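PDB 3ZXY: subtilisin-like protein from Prochloron didemni, which is probably a subtilisin-family serine endopeptidase in the processing of patellamide precursors, represented here by its protease domain. Local coordinates for residues 80-85 / 92-97. The protein carries 1 engineered substitution. Residues are numbered along the deposited sequence; the frame is centred on the assembly and turned at random.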
ATOM      1  N   PRO A  80       3.208   9.172   9.899  1.00 18.22           N
ATOM      2  CA  PRO A  80       4.052   9.926   8.976  1.00 17.87           C
ATOM      3  C   PRO A  80       5.541   9.658   9.214  1.00 18.82           C
ATOM      4  O   PRO A  80       6.051   9.770  10.343  1.00 20.50           O
ATOM      5  CB  PRO A  80       3.646  11.387   9.222  1.00 18.58           C
ATOM      6  CG  PRO A  80       2.333  11.312   9.901  1.00 18.86           C
ATOM      7  CD  PRO A  80       2.394  10.065  10.736  1.00 19.01           C
ATOM      8  N   ILE A  81       6.210   9.260   8.134  1.00 18.25           N
ATOM      9  CA  ILE A  81       7.629   8.961   8.146  1.00 19.33           C
ATOM     10  C   ILE A  81       8.364   9.811   7.120  1.00 19.02           C
ATOM     11  O   ILE A  81       9.516  10.154   7.347  1.00 20.41           O
ATOM     12  CB  ILE A  81       7.925   7.464   7.891  1.00 20.05           C
ATOM     13  CG1 ILE A  81       7.300   6.976   6.577  1.00 19.59           C
ATOM     14  CG2 ILE A  81       7.383   6.617   9.035  1.00 21.07           C
ATOM     15  CD1 ILE A  81       7.854   5.656   6.069  1.00 20.47           C
ATOM     16  N   PHE A  82       7.704  10.153   6.011  1.00 17.80           N
ATOM     17  CA  PHE A  82       8.331  10.989   4.981  1.00 17.26           C
ATOM     18  C   PHE A  82       8.138  12.445   5.383  1.00 17.50           C
ATOM     19  O   PHE A  82       7.151  12.790   6.017  1.00 17.89           O
ATOM     20  CB  PHE A  82       7.726  10.773   3.585  1.00 16.91           C
ATOM     21  CG  PHE A  82       7.739   9.348   3.087  1.00 17.28           C
ATOM     22  CD1 PHE A  82       8.738   8.444   3.437  1.00 18.49           C
ATOM     23  CD2 PHE A  82       6.741   8.937   2.194  1.00 16.84           C
ATOM     24  CE1 PHE A  82       8.706   7.130   2.952  1.00 19.02           C
ATOM     25  CE2 PHE A  82       6.714   7.640   1.709  1.00 17.42           C
ATOM     26  CZ  PHE A  82       7.690   6.737   2.101  1.00 18.28           C
ATOM     27  N   SER A  83       9.078  13.311   5.017  1.00 17.30           N
ATOM     28  CA  SER A  83       9.067  14.687   5.507  1.00 17.81           C
ATOM     29  C   SER A  83       9.058  15.696   4.374  1.00 17.24           C
ATOM     30  O   SER A  83       9.699  15.505   3.346  1.00 16.76           O
ATOM     31  CB  SER A  83      10.277  14.942   6.414  1.00 18.99           C
ATOM     32  OG  SER A  83      11.505  14.696   5.738  1.00 19.31           O
ATOM     33  N   ASP A  84       8.355  16.803   4.588  1.00 17.29           N
ATOM     34  CA  ASP A  84       8.379  17.911   3.629  1.00 17.30           C
ATOM     35  C   ASP A  84       9.743  18.599   3.535  1.00 18.21           C
ATOM     36  O   ASP A  84      10.055  19.190   2.512  1.00 18.04           O
ATOM     37  CB  ASP A  84       7.280  18.927   3.959  1.00 17.89           C
ATOM     38  CG  ASP A  84       5.888  18.424   3.606  1.00 17.58           C
ATOM     39  OD1 ASP A  84       5.743  17.666   2.635  1.00 16.41           O
ATOM     40  OD2 ASP A  84       4.921  18.815   4.293  1.00 18.07           O
ATOM     41  N   ASP A  85      10.540  18.528   4.602  1.00 18.87           N
ATOM     42  CA  ASP A  85      11.930  18.971   4.577  1.00 20.05           C
ATOM     43  C   ASP A  85      12.732  18.297   3.458  1.00 19.37           C
ATOM     44  O   ASP A  85      12.439  17.173   3.070  1.00 17.69           O
ATOM     45  CB  ASP A  85      12.608  18.652   5.910  1.00 21.59           C
ATOM     46  CG  ASP A  85      14.009  19.218   6.004  1.00 23.24           C
ATOM     47  OD1 ASP A  85      14.144  20.457   6.123  1.00 25.75           O
ATOM     48  OD2 ASP A  85      14.999  18.451   5.955  1.00 24.52           O
ATOM     49  N   LEU A  92      16.281   3.239   8.731  1.00 22.07           N
ATOM     50  CA  LEU A  92      15.998   3.204  10.165  1.00 23.36           C
ATOM     51  C   LEU A  92      14.699   3.947  10.485  1.00 22.79           C
ATOM     52  O   LEU A  92      13.907   3.488  11.307  1.00 22.17           O
ATOM     53  CB  LEU A  92      17.162   3.787  10.981  1.00 25.86           C
ATOM     54  CG  LEU A  92      16.940   3.942  12.497  1.00 27.74           C
ATOM     55  CD1 LEU A  92      16.598   2.599  13.150  1.00 28.11           C
ATOM     56  CD2 LEU A  92      18.138   4.584  13.191  1.00 30.04           C
ATOM     57  N   ASP A  93      14.478   5.089   9.834  1.00 22.84           N
ATOM     58  CA  ASP A  93      13.224   5.837  10.003  1.00 22.97           C
ATOM     59  C   ASP A  93      12.024   5.003   9.549  1.00 21.03           C
ATOM     60  O   ASP A  93      10.960   5.024  10.165  1.00 20.89           O
ATOM     61  CB  ASP A  93      13.235   7.151   9.205  1.00 23.68           C
ATOM     62  CG  ASP A  93      14.289   8.133   9.677  1.00 26.23           C
ATOM     63  OD1 ASP A  93      14.582   8.226  10.903  1.00 27.18           O
ATOM     64  OD2 ASP A  93      14.839   8.850   8.805  1.00 27.50           O
ATOM     65  N   LEU A  94      12.183   4.310   8.431  1.00 19.32           N
ATOM     66  CA  LEU A  94      11.164   3.376   7.934  0.50 18.31           C
ATOM     67  C   LEU A  94      10.907   2.299   8.962  1.00 18.15           C
ATOM     68  O   LEU A  94       9.753   1.976   9.263  1.00 17.07           O
ATOM     69  CB  LEU A  94      11.592   2.687   6.629  0.50 18.09           C
ATOM     70  CG  LEU A  94      11.372   3.381   5.290  0.50 17.85           C
ATOM     71  CD1 LEU A  94      11.919   2.521   4.155  0.50 17.34           C
ATOM     72  CD2 LEU A  94       9.892   3.639   5.122  0.50 17.72           C
ATOM     73  N   ALA A  95      11.983   1.724   9.491  1.00 18.24           N
ATOM     74  CA  ALA A  95      11.846   0.628  10.466  1.00 18.78           C
ATOM     75  C   ALA A  95      11.074   1.090  11.690  1.00 19.61           C
ATOM     76  O   ALA A  95      10.226   0.363  12.208  1.00 19.38           O
ATOM     77  CB  ALA A  95      13.216   0.079  10.875  1.00 19.55           C
ATOM     78  N   ARG A  96      11.356   2.303  12.152  1.00 20.76           N
ATOM     79  CA  ARG A  96      10.649   2.871  13.299  1.00 22.14           C
ATOM     80  C   ARG A  96       9.149   3.005  13.028  1.00 20.77           C
ATOM     81  O   ARG A  96       8.326   2.713  13.895  1.00 21.36           O
ATOM     82  CB  ARG A  96      11.235   4.238  13.651  1.00 24.77           C
ATOM     83  CG  ARG A  96      10.652   4.840  14.912  1.00 27.76           C
ATOM     84  CD  ARG A  96      11.224   6.214  15.250  1.00 31.05           C
ATOM     85  NE  ARG A  96      12.692   6.225  15.348  1.00 33.31           N
ATOM     86  CZ  ARG A  96      13.528   6.666  14.403  1.00 34.12           C
ATOM     87  NH1 ARG A  96      13.075   7.165  13.255  1.00 33.87           N
ATOM     88  NH2 ARG A  96      14.845   6.625  14.617  1.00 36.48           N
ATOM     89  N   GLY A  97       8.794   3.442  11.827  1.00 19.24           N
ATOM     90  CA  GLY A  97       7.394   3.584  11.456  1.00 18.23           C
ATOM     91  C   GLY A  97       6.700   2.236  11.401  1.00 17.17           C
ATOM     92  O   GLY A  97       5.539   2.108  11.782  1.00 16.83           O
TER
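Ile81 lays its CG2 methyl against the bare backbone of Gly97, CG2 lying 3.9 Å from Gly97 CA. Glycine has no side chain to hold the two backbones apart, and the closest CA pair between 80-85 and 92-97 is Ile81 CA and Gly97 CA at 6.3 Å. The same methyl lies near Asp93 O, with Ile81 CG2 4.1 Å from it; this oxygen already accepts the helical bond from Gly97 N, so its polarity is used within the helix. The methyl comes to this position because CG2 is anti to the carbonyl carbon of Ile81, while CG1 sits between N and C (chi1 56°). The CD1 end of Ile81 faces the side chain of Leu94, which it crosses obliquely. Leu94 was deposited in two conformers, and the modelled separation between its CD2 and Ile81 CD1 is too short to be trusted; the apolar pairing is plausible, its exact geometry doubtful. The same caution covers the loose contact of Leu94 CD2 with Phe82 CE1 at 4.3 Å. Asp93 and Arg96, both partly exposed, pair with each other: Arg96 NH1 donates in the guanidinium plane to the anti lone pair of Asp93 OD1 (3.0 Å, 165°), a salt bridge between residues three apart on the helix, while Asp93 OD2 accepts from Thr90 N. The contact folds the loop after strand 75-80 back onto helix 91-103, part of the beta-alpha-beta crossover that leads to strand 108-111 in the parallel sheet of the subtilase fold. Backbone hydrogen bonds join Ile81 and Phe82 to Asp16, and the Phe82 side chain lies beside Asp16 and His51, predicted members of a charge relay whose third position, Ala211, is engineered here. Van der Waals contact, mostly apolar, thus joins the segments, while the charged ends of Asp93 and Arg96 are engaged within the helix and at Thr90.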